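Local coordinates for USG-1 protein homolog (PDB 2HJS) that probably acts as an NAD(P)-dependent dehydrogenase of the aspartate-semialdehyde dehydrogenase family, although its activity and substrate are not established, at residues E20-L25 with L324-L329; P109-V114 with S129-V134; L7-V12 with R29-H34; F244-S249 with S315-K320. All coordinates share one frame; numbering follows the deposited sequence.

Interaction 1 (E20-L25 with L324-L329); sequences EALVGL and LNAVLL
Leu324, whose O accepts Leu328 N at 2.8 Å, O to N, receives Leu25 CD1 at its backbone N. The first bond is a regular turn of helix 317-336, and Leu25 comes from helix 17-28. Leu25 CD1 lies 3.6 Å from Leu324 N and also touches Leu324 CA. The same methyl is 4.0 Å from Leu324 CB. It therefore rests on backbone as well as side chain.

Val327 carries the middle of the contact through one branch, CG2. This methyl is 3.7 Å from Leu22 CG and 4.2 Å from Leu25 CB. It also meets Leu22 CD2. It thus seats beside two leucines one turn apart on helix 17-28. The Leu22 and Val327 side chains slide past each other in opposite directions. Leu22 CG is anti to its backbone N (chi1 -166°). From there CD1 reaches on to Ala326 CB, 4.0 Å away.

Between side chains the contacts are all apolar, and the touching residues are buried. Glu20 turns elsewhere and makes a salt bridge with Arg167. The two helical segments approach to 9.6 Å between axes and cross at -45°. Leu22 also packs on Val11, and Ala326 on Leu98 in a loop. Helix 17-28 thus lies between strand 9-12 of the Rossmann-type sheet and the C-terminal helix 317-336.

Interaction 2 (P109-V114 with S129-V134); sequences PVMVSV and SSPCAV
Met111, present as selenomethionine, meets the CG-CD side of the Pro131 ring, and the two side chains cross obliquely. Met111 CG makes the nearest approach, 3.6 Å from Pro131 CG. It also touches Pro131 CD. The selenium follows, with SE 3.9 Å from Pro131 CG. Met111 CG is anti to its own carbonyl carbon (chi1 -73°), which places it at this ring. Pro109 reaches the same ring atom more loosely, with its CB 4.5 Å from Pro131 CG.

Beside these side chains the backbones are bridged once. Val110 N donates to Ser129 O at 3.0 Å, nearly along the C=O axis. Pro109 CA makes a CA-H...O contact with the same oxygen at 3.3 Å. Ser129 O is thus met by two neighbouring groups. Ser129 OG bonds to Ala107 O. A water joins the two segments farther on. It donates to Val110 O at 2.7 Å and lies 2.8 Å from Ser130 OG.

The bridge sits at strand 127-129, an outermost strand of the Rossmann-type sheet within this chain. Pro131 leads to Cys132, the N-cap of helix 133-145. In aspartate-semialdehyde dehydrogenases the nucleophilic cysteine stands at the start of the corresponding helix. Cys132 probably occupies the equivalent place, though its role here is not established.

Interaction 3 (L7-V12 with R29-H34); sequences LNVAVV and RDFPLH
Leu33 CB lies 3.5 Å from Leu7 O and 3.7 Å from Val9 CG2. Its CG stands between the backbone N and the carbonyl carbon, the crowded position (chi1 56°). CD2, at the tip, then meets Val9 CB at 4.2 Å and also touches Val9 CG2. The Leu33 and Val9 side chains cross at about a right angle.

Phe31 adds a second apolar contact. Its CE2 lies 3.8 Å from Leu7 CD2 and also meets Val9 CG2. Leu7 O accepts from His34 N at 2.7 Å. The bond is fairly straight at N-H (165°), and the donor stands 35° above the carbonyl plane. Water 2 ties Leu7 N to Pro32 O. Asn8 OD1 sits at the edge of the His34 ring, near its plane, and 3.3 Å from His34 CB. That oxygen accepts from Arg35 N.

The loop opens with a Schellman motif that ends helix 17-28, Asp30 being C-prime. Strand 9-12, helix 17-28 and strand 36-40 form a beta-alpha-beta crossover onto an adjacent parallel strand. It is the first such unit of a Rossmann-type domain, consistent with NAD binding.

Interaction 4 (F244-S249 with S315-K320); sequences FGDSLS and SDNVRK
Asp246 and Ser315 form an antiparallel hydrogen-bonded pair. Asp246 N donates to Ser315 O at 2.8 Å. Ser315 N returns a longer bond to Asp246 O at 3.2 Å. Gly245 CA adds a CA-H...O contact to Ser315 O, 3.3 Å away.

One side-chain bond extends this pairing. Gly245 N donates to Asn317 OD1 at 2.8 Å, bent to 135° at the hydrogen. The donor is tilted from the plane of the amide carbonyl. Asn317 CG lies between its backbone N and carbonyl carbon (chi1 56°), which places the amide near Gly245. Asn317 ND2 is bonded to Ser163 OG.

Between side chains the contact is van der Waals. Asp246 OD2 lies 3.3 Å from Asn317 CB. The two side chains cross at about a right angle, with carboxylate and amide planes 49° apart. Asp246 OD2 also has a like charge close by, Glu137 OE1.

Capping bonds start helix 317-336. Asp316 OD1 accepts from Arg319 N at 3.0 Å, from above the carboxylate plane, and weakly from Val318 N. Asp316 OD2 takes a bond from Gly290 N.

The chain therefore leaves strand 308-315 and enters the helix with Arg319 N, and weakly Val318 N, capped by Asp316. Asn317 ties that helix start to the end of strand 246-254. At the positive phi of Gly245 a CB would be jammed against the preceding carbonyl oxygen.

How the interactions relate
Helix 317-336 joins interactions 1 and 4, whose centres are about 15 Å apart. It begins beside strand 246-254 and runs on to pack against helix 17-28. Interactions 1 and 3 lie about 10 Å apart between centres and meet where Leu324 CD1 touches Arg29 CD at 3.7 Å. Interaction 2 meets interaction 1 through Ser130 OG, 3.5 Å from Ala326 N. It meets interaction 4 through Ala133 CB, 3.4 Å from Asp246 OD2. That junction is next to Cys132, a possible counterpart of the family nucleophile. Interactions 3 and 4 do not touch; their nearest atoms are about 7 Å apart.

Interaction 1 (E20-L25 with L324-L329)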
loop_
_atom_site.group_PDB
_atom_site.type_symbol
_atom_site.label_atom_id
_atom_site.label_comp_id
_atom_site.label_asym_id
_atom_site.label_seq_id
_atom_site.Cartn_x
_atom_site.Cartn_y
_atom_site.Cartn_z
ATOM N N GLU A 20 -12.275 19.409 15.615
ATOM C CA GLU A 20 -11.535 19.520 16.872
ATOM C C GLU A 20 -10.058 19.934 16.658
ATOM O O GLU A 20 -9.518 20.781 17.380
ATOM C CB GLU A 20 -11.587 18.165 17.593
ATOM C CG GLU A 20 -11.305 18.195 19.082
ATOM C CD GLU A 20 -10.947 16.814 19.667
ATOM O OE1 GLU A 20 -10.909 15.805 18.911
ATOM O OE2 GLU A 20 -10.658 16.742 20.887
ATOM N N ALA A 21 -9.400 19.328 15.674
ATOM C CA ALA A 21 -8.004 19.675 15.389
ATOM C C ALA A 21 -7.953 21.122 14.921
ATOM O O ALA A 21 -7.059 21.862 15.287
ATOM C CB ALA A 21 -7.397 18.728 14.331
ATOM N N LEU A 22 -8.941 21.533 14.141
ATOM C CA LEU A 22 -8.934 22.859 13.565
ATOM C C LEU A 22 -9.109 23.917 14.659
ATOM O O LEU A 22 -8.440 24.949 14.633
ATOM C CB LEU A 22 -10.002 22.969 12.481
ATOM C CG LEU A 22 -9.910 24.179 11.549
ATOM C CD1 LEU A 22 -10.598 23.845 10.254
ATOM C CD2 LEU A 22 -10.501 25.476 12.169
ATOM N N VAL A 23 -9.978 23.646 15.638
ATOM C CA VAL A 23 -10.173 24.556 16.764
ATOM C C VAL A 23 -8.884 24.676 17.579
ATOM O O VAL A 23 -8.487 25.782 17.959
ATOM C CB VAL A 23 -11.371 24.133 17.650
ATOM C CG1 VAL A 23 -11.406 24.945 18.939
ATOM C CG2 VAL A 23 -12.694 24.289 16.859
ATOM N N GLY A 24 -8.227 23.557 17.854
ATOM C CA GLY A 24 -6.946 23.592 18.561
ATOM C C GLY A 24 -5.901 24.408 17.797
ATOM O O GLY A 24 -5.120 25.132 18.399
ATOM N N LEU A 25 -5.882 24.294 16.472
ATOM C CA LEU A 25 -4.959 25.082 15.658
ATOM C C LEU A 25 -5.234 26.586 15.649
ATOM O O LEU A 25 -4.290 27.376 15.566
ATOM C CB LEU A 25 -4.947 24.574 14.220
ATOM C CG LEU A 25 -4.261 23.226 14.032
ATOM C CD1 LEU A 25 -4.540 22.738 12.621
ATOM C CD2 LEU A 25 -2.754 23.299 14.324
ATOM N N LEU A 324 -4.805 21.939 9.165
ATOM C CA LEU A 324 -3.809 23.007 9.031
ATOM C C LEU A 324 -3.907 23.660 7.658
ATOM O O LEU A 324 -3.841 24.873 7.562
ATOM C CB LEU A 324 -2.384 22.516 9.304
ATOM C CG LEU A 324 -1.320 23.618 9.249
ATOM C CD1 LEU A 324 -1.595 24.715 10.301
ATOM C CD2 LEU A 324 0.044 23.000 9.459
ATOM N N ASN A 325 -4.111 22.882 6.599
ATOM C CA ASN A 325 -4.283 23.516 5.283
ATOM C C ASN A 325 -5.470 24.498 5.247
ATOM O O ASN A 325 -5.377 25.586 4.659
ATOM C CB ASN A 325 -4.399 22.464 4.169
ATOM C CG ASN A 325 -3.058 21.850 3.807
ATOM O OD1 ASN A 325 -2.065 22.566 3.635
ATOM N ND2 ASN A 325 -3.020 20.505 3.671
ATOM N N ALA A 326 -6.581 24.118 5.879
ATOM C CA ALA A 326 -7.753 24.982 5.962
ATOM C C ALA A 326 -7.420 26.271 6.735
ATOM O O ALA A 326 -7.776 27.373 6.324
ATOM C CB ALA A 326 -8.922 24.232 6.616
ATOM N N VAL A 327 -6.721 26.130 7.851
ATOM C CA VAL A 327 -6.367 27.279 8.675
ATOM C C VAL A 327 -5.379 28.205 7.931
ATOM O O VAL A 327 -5.538 29.423 7.944
ATOM C CB VAL A 327 -5.801 26.831 10.038
ATOM C CG1 VAL A 327 -5.314 28.032 10.847
ATOM C CG2 VAL A 327 -6.861 26.061 10.849
ATOM N N LEU A 328 -4.378 27.621 7.274
ATOM C CA LEU A 328 -3.428 28.400 6.483
ATOM C C LEU A 328 -4.131 29.243 5.422
ATOM O O LEU A 328 -3.749 30.406 5.202
ATOM C CB LEU A 328 -2.384 27.477 5.842
ATOM C CG LEU A 328 -1.362 26.794 6.760
ATOM C CD1 LEU A 328 -0.533 25.783 5.961
ATOM C CD2 LEU A 328 -0.448 27.810 7.416
ATOM N N LEU A 329 -5.156 28.663 4.776
ATOM C CA LEU A 329 -6.019 29.361 3.816
ATOM C C LEU A 329 -6.770 30.508 4.458
ATOM O O LEU A 329 -6.823 31.601 3.901
ATOM C CB LEU A 329 -7.000 28.375 3.146
ATOM C CG LEU A 329 -7.949 28.907 2.056
ATOM C CD1 LEU A 329 -7.171 29.649 0.964
ATOM C CD2 LEU A 329 -8.748 27.733 1.444
#

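Interaction 2 (P109-V114 with S129-V134)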
loop_
_atom_site.group_PDB
_atom_site.type_symbol
_atom_site.label_atom_id
_atom_site.label_comp_id
_atom_site.label_asym_id
_atom_site.label_seq_id
_atom_site.Cartn_x
_atom_site.Cartn_y
_atom_site.Cartn_z
ATOM N N PRO A 109 -11.322 24.181 -5.122
ATOM C CA PRO A 109 -10.254 23.868 -4.174
ATOM C C PRO A 109 -9.071 24.838 -4.265
ATOM O O PRO A 109 -8.584 25.112 -5.368
ATOM C CB PRO A 109 -9.840 22.448 -4.549
ATOM C CG PRO A 109 -10.296 22.257 -5.981
ATOM C CD PRO A 109 -11.482 23.145 -6.170
ATOM N N VAL A 110 -8.646 25.375 -3.115
ATOM C CA VAL A 110 -7.494 26.278 -3.038
ATOM C C VAL A 110 -6.562 25.843 -1.911
ATOM O O VAL A 110 -7.005 25.511 -0.781
ATOM C CB VAL A 110 -7.879 27.780 -2.803
ATOM C CG1 VAL A 110 -6.636 28.682 -2.872
ATOM C CG2 VAL A 110 -8.944 28.276 -3.776
HETATM N N MSE A 111 -5.270 25.853 -2.229
HETATM C CA MSE A 111 -4.202 25.676 -1.251
HETATM C C MSE A 111 -3.166 26.776 -1.352
HETATM O O MSE A 111 -2.663 27.069 -2.429
HETATM C CB MSE A 111 -3.488 24.360 -1.475
HETATM C CG MSE A 111 -4.286 23.186 -1.055
HETATM SE SE MSE A 111 -3.291 21.567 -1.497
HETATM C CE MSE A 111 -1.906 21.693 -0.095
ATOM N N VAL A 112 -2.809 27.343 -0.208
ATOM C CA VAL A 112 -1.731 28.341 -0.134
ATOM C C VAL A 112 -0.405 27.864 -0.789
ATOM O O VAL A 112 0.189 28.592 -1.545
ATOM C CB VAL A 112 -1.496 28.788 1.337
ATOM C CG1 VAL A 112 -0.391 29.833 1.423
ATOM C CG2 VAL A 112 -2.796 29.349 1.932
ATOM N N SER A 113 0.022 26.628 -0.522
ATOM C CA SER A 113 1.325 26.144 -1.017
ATOM C C SER A 113 1.336 25.796 -2.537
ATOM O O SER A 113 2.405 25.449 -3.103
ATOM C CB SER A 113 1.822 24.933 -0.158
ATOM O OG SER A 113 0.930 23.798 -0.142
ATOM N N VAL A 114 0.160 25.896 -3.183
ATOM C CA VAL A 114 -0.088 25.293 -4.520
ATOM C C VAL A 114 -0.684 26.267 -5.552
ATOM O O VAL A 114 -0.091 26.477 -6.603
ATOM C CB VAL A 114 -0.977 24.041 -4.428
ATOM C CG1 VAL A 114 -1.198 23.418 -5.820
ATOM C CG2 VAL A 114 -0.374 23.018 -3.501
ATOM N N SER A 129 -13.112 25.512 -1.310
ATOM C CA SER A 129 -12.922 24.193 -0.727
ATOM C C SER A 129 -11.474 24.031 -0.281
ATOM O O SER A 129 -10.536 24.458 -0.960
ATOM C CB SER A 129 -13.288 23.075 -1.724
ATOM O OG SER A 129 -14.675 23.100 -2.028
ATOM N N SER A 130 -11.287 23.406 0.859
ATOM C CA SER A 130 -9.957 22.932 1.197
ATOM C C SER A 130 -9.932 21.421 0.874
ATOM O O SER A 130 -10.810 20.692 1.325
ATOM C CB SER A 130 -9.660 23.253 2.662
ATOM O OG SER A 130 -8.291 23.135 2.951
ATOM N N PRO A 131 -8.924 20.944 0.096
ATOM C CA PRO A 131 -8.887 19.566 -0.432
ATOM C C PRO A 131 -8.926 18.473 0.645
ATOM O O PRO A 131 -8.576 18.714 1.813
ATOM C CB PRO A 131 -7.541 19.490 -1.189
ATOM C CG PRO A 131 -7.114 20.901 -1.372
ATOM C CD PRO A 131 -7.721 21.711 -0.277
ATOM N N CYS A 132 -9.335 17.275 0.240
ATOM C CA CYS A 132 -9.204 16.116 1.126
ATOM C C CYS A 132 -7.715 15.915 1.453
ATOM O O CYS A 132 -6.854 16.366 0.700
ATOM C CB CYS A 132 -9.811 14.865 0.491
ATOM S SG CYS A 132 -8.895 14.218 -0.876
ATOM N N ALA A 133 -7.430 15.287 2.588
ATOM C CA ALA A 133 -6.070 15.138 3.071
ATOM C C ALA A 133 -5.112 14.551 2.035
ATOM O O ALA A 133 -3.992 15.067 1.849
ATOM C CB ALA A 133 -6.036 14.288 4.357
ATOM N N VAL A 134 -5.528 13.473 1.367
ATOM C CA VAL A 134 -4.595 12.812 0.448
ATOM C C VAL A 134 -4.196 13.734 -0.713
ATOM O O VAL A 134 -3.013 13.827 -1.043
ATOM C CB VAL A 134 -5.149 11.469 -0.090
ATOM C CG1 VAL A 134 -4.284 10.957 -1.260
ATOM C CG2 VAL A 134 -5.171 10.441 1.035
HETATM O O HOH W 1 -6.231 24.518 1.563
#

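Interaction 3 (L7-V12 with R29-H34)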
loop_
_atom_site.group_PDB
_atom_site.type_symbol
_atom_site.label_atom_id
_atom_site.label_comp_id
_atom_site.label_asym_id
_atom_site.label_seq_id
_atom_site.Cartn_x
_atom_site.Cartn_y
_atom_site.Cartn_z
ATOM N N LEU A 7 -12.854 40.128 13.534
ATOM C CA LEU A 7 -13.117 38.916 12.749
ATOM C C LEU A 7 -13.753 37.787 13.562
ATOM O O LEU A 7 -13.113 37.220 14.428
ATOM C CB LEU A 7 -11.846 38.420 12.057
ATOM C CG LEU A 7 -11.960 37.063 11.356
ATOM C CD1 LEU A 7 -12.959 37.069 10.204
ATOM C CD2 LEU A 7 -10.613 36.685 10.875
ATOM N N ASN A 8 -15.015 37.460 13.257
ATOM C CA ASN A 8 -15.706 36.407 13.959
ATOM C C ASN A 8 -15.753 35.185 13.142
ATOM O O ASN A 8 -15.967 35.226 11.915
ATOM C CB ASN A 8 -17.119 36.823 14.325
ATOM C CG ASN A 8 -17.140 37.955 15.323
ATOM O OD1 ASN A 8 -16.273 38.068 16.172
ATOM N ND2 ASN A 8 -18.127 38.797 15.212
ATOM N N VAL A 9 -15.525 34.072 13.832
ATOM C CA VAL A 9 -15.279 32.847 13.172
ATOM C C VAL A 9 -16.294 31.857 13.709
ATOM O O VAL A 9 -16.607 31.858 14.909
ATOM C CB VAL A 9 -13.823 32.406 13.431
ATOM C CG1 VAL A 9 -13.573 31.032 12.897
ATOM C CG2 VAL A 9 -12.852 33.421 12.813
ATOM N N ALA A 10 -16.846 31.063 12.805
ATOM C CA ALA A 10 -17.614 29.878 13.152
ATOM C C ALA A 10 -16.813 28.647 12.734
ATOM O O ALA A 10 -16.167 28.671 11.697
ATOM C CB ALA A 10 -18.944 29.885 12.428
ATOM N N VAL A 11 -16.852 27.587 13.538
ATOM C CA VAL A 11 -16.368 26.268 13.106
ATOM C C VAL A 11 -17.534 25.288 13.144
ATOM O O VAL A 11 -18.014 24.911 14.215
ATOM C CB VAL A 11 -15.171 25.736 13.942
ATOM C CG1 VAL A 11 -14.752 24.314 13.488
ATOM C CG2 VAL A 11 -13.982 26.707 13.866
ATOM N N VAL A 12 -17.969 24.897 11.949
ATOM C CA VAL A 12 -19.061 23.954 11.738
ATOM C C VAL A 12 -18.473 22.560 11.719
ATOM O O VAL A 12 -17.501 22.300 11.007
ATOM C CB VAL A 12 -19.812 24.309 10.436
ATOM C CG1 VAL A 12 -20.924 23.324 10.161
ATOM C CG2 VAL A 12 -20.411 25.734 10.563
ATOM N N ARG A 29 -2.069 28.760 16.899
ATOM C CA ARG A 29 -1.492 29.666 15.922
ATOM C C ARG A 29 -1.915 31.106 16.167
ATOM O O ARG A 29 -1.607 31.994 15.350
ATOM C CB ARG A 29 -1.866 29.235 14.486
ATOM C CG ARG A 29 -1.357 27.859 14.093
ATOM C CD ARG A 29 -1.723 27.496 12.671
ATOM N NE ARG A 29 -1.103 28.401 11.715
ATOM C CZ ARG A 29 0.142 28.280 11.250
ATOM N NH1 ARG A 29 0.918 27.257 11.597
ATOM N NH2 ARG A 29 0.605 29.178 10.403
ATOM N N ASP A 30 -2.604 31.348 17.291
ATOM C CA ASP A 30 -3.114 32.663 17.602
ATOM C C ASP A 30 -3.867 33.325 16.481
ATOM O O ASP A 30 -3.618 34.494 16.173
ATOM C CB ASP A 30 -1.994 33.598 18.037
ATOM C CG ASP A 30 -1.723 33.495 19.475
ATOM O OD1 ASP A 30 -2.476 34.124 20.245
ATOM O OD2 ASP A 30 -0.769 32.760 19.838
ATOM N N PHE A 31 -4.798 32.596 15.896
ATOM C CA PHE A 31 -5.653 33.149 14.875
ATOM C C PHE A 31 -6.339 34.376 15.429
ATOM O O PHE A 31 -6.869 34.350 16.555
ATOM C CB PHE A 31 -6.672 32.113 14.440
ATOM C CG PHE A 31 -7.252 32.360 13.072
ATOM C CD1 PHE A 31 -6.645 31.823 11.939
ATOM C CD2 PHE A 31 -8.430 33.098 12.918
ATOM C CE1 PHE A 31 -7.199 32.037 10.666
ATOM C CE2 PHE A 31 -8.986 33.287 11.668
ATOM C CZ PHE A 31 -8.368 32.760 10.539
ATOM N N PRO A 32 -6.297 35.485 14.675
ATOM C CA PRO A 32 -6.759 36.773 15.234
ATOM C C PRO A 32 -8.282 36.991 15.234
ATOM O O PRO A 32 -8.780 38.035 14.781
ATOM C CB PRO A 32 -6.025 37.812 14.381
ATOM C CG PRO A 32 -5.740 37.105 13.083
ATOM C CD PRO A 32 -5.766 35.617 13.309
ATOM N N LEU A 33 -9.015 36.042 15.799
ATOM C CA LEU A 33 -10.469 36.158 15.840
ATOM C C LEU A 33 -10.939 36.941 17.067
ATOM O O LEU A 33 -10.228 37.035 18.061
ATOM C CB LEU A 33 -11.108 34.765 15.805
ATOM C CG LEU A 33 -10.679 33.761 16.880
ATOM C CD1 LEU A 33 -11.521 33.923 18.112
ATOM C CD2 LEU A 33 -10.843 32.364 16.344
ATOM N N HIS A 34 -12.146 37.489 16.981
ATOM C CA HIS A 34 -12.761 38.205 18.071
ATOM C C HIS A 34 -13.642 37.213 18.813
ATOM O O HIS A 34 -13.301 36.816 19.919
ATOM C CB HIS A 34 -13.565 39.383 17.526
ATOM C CG HIS A 34 -14.168 40.238 18.584
ATOM N ND1 HIS A 34 -15.497 40.616 18.566
ATOM C CD2 HIS A 34 -13.628 40.815 19.687
ATOM C CE1 HIS A 34 -15.752 41.369 19.618
ATOM N NE2 HIS A 34 -14.638 41.496 20.316
HETATM O O HOH W 2 -10.478 40.311 15.324
HETATM O O HOH W 3 -18.300 41.493 17.010
#

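Interaction 4 (F244-S249 with S315-K320)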
loop_
_atom_site.group_PDB
_atom_site.type_symbol
_atom_site.label_atom_id
_atom_site.label_comp_id
_atom_site.label_asym_id
_atom_site.label_seq_id
_atom_site.Cartn_x
_atom_site.Cartn_y
_atom_site.Cartn_z
ATOM N N PHE A 244 -4.014 6.231 12.404
ATOM C CA PHE A 244 -3.895 7.629 12.001
ATOM C C PHE A 244 -2.799 7.827 10.931
ATOM O O PHE A 244 -1.748 7.154 10.980
ATOM C CB PHE A 244 -3.548 8.476 13.232
ATOM C CG PHE A 244 -4.514 8.331 14.367
ATOM C CD1 PHE A 244 -4.133 7.691 15.541
ATOM C CD2 PHE A 244 -5.804 8.839 14.267
ATOM C CE1 PHE A 244 -5.030 7.543 16.606
ATOM C CE2 PHE A 244 -6.725 8.710 15.347
ATOM C CZ PHE A 244 -6.337 8.061 16.499
ATOM N N GLY A 245 -3.040 8.744 9.987
ATOM C CA GLY A 245 -2.020 9.179 9.015
ATOM C C GLY A 245 -2.207 8.598 7.628
ATOM O O GLY A 245 -2.694 7.467 7.487
ATOM N N ASP A 246 -1.851 9.375 6.600
ATOM C CA ASP A 246 -1.825 8.872 5.216
ATOM C C ASP A 246 -0.404 8.457 4.862
ATOM O O ASP A 246 0.523 9.177 5.200
ATOM C CB ASP A 246 -2.250 9.967 4.236
ATOM C CG ASP A 246 -3.689 10.387 4.420
ATOM O OD1 ASP A 246 -4.563 9.533 4.757
ATOM O OD2 ASP A 246 -3.940 11.589 4.217
ATOM N N SER A 247 -0.238 7.304 4.210
ATOM C CA SER A 247 1.047 6.848 3.684
ATOM C C SER A 247 0.936 6.721 2.150
ATOM O O SER A 247 0.161 5.916 1.656
ATOM C CB SER A 247 1.427 5.481 4.284
ATOM O OG SER A 247 1.426 5.538 5.709
ATOM N N LEU A 248 1.698 7.514 1.404
ATOM C CA LEU A 248 1.525 7.567 -0.045
ATOM C C LEU A 248 2.767 7.063 -0.770
ATOM O O LEU A 248 3.872 7.468 -0.439
ATOM C CB LEU A 248 1.243 9.004 -0.514
ATOM C CG LEU A 248 0.210 9.846 0.261
ATOM C CD1 LEU A 248 0.057 11.213 -0.403
ATOM C CD2 LEU A 248 -1.136 9.119 0.315
ATOM N N SER A 249 2.570 6.197 -1.760
ATOM C CA SER A 249 3.650 5.790 -2.637
ATOM C C SER A 249 3.388 6.366 -4.027
ATOM O O SER A 249 2.391 6.062 -4.673
ATOM C CB SER A 249 3.772 4.268 -2.671
ATOM O OG SER A 249 4.758 3.907 -3.617
ATOM N N SER A 315 1.889 11.841 6.255
ATOM C CA SER A 315 1.341 13.063 6.839
ATOM C C SER A 315 0.172 12.725 7.747
ATOM O O SER A 315 -0.514 11.699 7.551
ATOM C CB SER A 315 0.830 13.974 5.723
ATOM O OG SER A 315 0.777 15.331 6.177
ATOM N N ASP A 316 -0.050 13.595 8.718
ATOM C CA ASP A 316 -1.204 13.524 9.602
ATOM C C ASP A 316 -2.441 14.036 8.837
ATOM O O ASP A 316 -2.614 15.245 8.632
ATOM C CB ASP A 316 -0.930 14.346 10.878
ATOM C CG ASP A 316 -2.032 14.220 11.915
ATOM O OD1 ASP A 316 -3.201 13.945 11.528
ATOM O OD2 ASP A 316 -1.726 14.417 13.121
ATOM N N ASN A 317 -3.283 13.098 8.392
ATOM C CA ASN A 317 -4.478 13.430 7.621
ATOM C C ASN A 317 -5.438 14.359 8.362
ATOM O O ASN A 317 -6.081 15.199 7.755
ATOM C CB ASN A 317 -5.202 12.146 7.183
ATOM C CG ASN A 317 -5.564 11.251 8.352
ATOM O OD1 ASN A 317 -4.714 10.896 9.181
ATOM N ND2 ASN A 317 -6.844 10.904 8.441
ATOM N N VAL A 318 -5.514 14.237 9.680
ATOM C CA VAL A 318 -6.417 15.080 10.452
ATOM C C VAL A 318 -5.872 16.500 10.704
ATOM O O VAL A 318 -6.484 17.495 10.295
ATOM C CB VAL A 318 -6.829 14.389 11.762
ATOM C CG1 VAL A 318 -7.642 15.347 12.661
ATOM C CG2 VAL A 318 -7.646 13.118 11.435
ATOM N N ARG A 319 -4.724 16.570 11.374
ATOM C CA ARG A 319 -4.108 17.830 11.769
ATOM C C ARG A 319 -3.548 18.592 10.562
ATOM O O ARG A 319 -3.765 19.797 10.454
ATOM C CB ARG A 319 -2.985 17.566 12.765
ATOM C CG ARG A 319 -2.302 18.848 13.273
ATOM C CD ARG A 319 -1.019 18.524 14.024
ATOM N NE ARG A 319 -0.280 19.738 14.382
ATOM C CZ ARG A 319 -0.526 20.502 15.454
ATOM N NH1 ARG A 319 -1.495 20.180 16.300
ATOM N NH2 ARG A 319 0.202 21.597 15.677
ATOM N N LYS A 320 -2.814 17.889 9.685
ATOM C CA LYS A 320 -2.092 18.534 8.592
ATOM C C LYS A 320 -2.883 18.586 7.268
ATOM O O LYS A 320 -3.229 19.660 6.812
ATOM C CB LYS A 320 -0.708 17.893 8.371
ATOM C CG LYS A 320 0.007 18.384 7.084
ATOM C CD LYS A 320 0.233 19.939 7.134
ATOM C CE LYS A 320 1.076 20.454 5.968
ATOM N NZ LYS A 320 2.516 20.057 6.005
#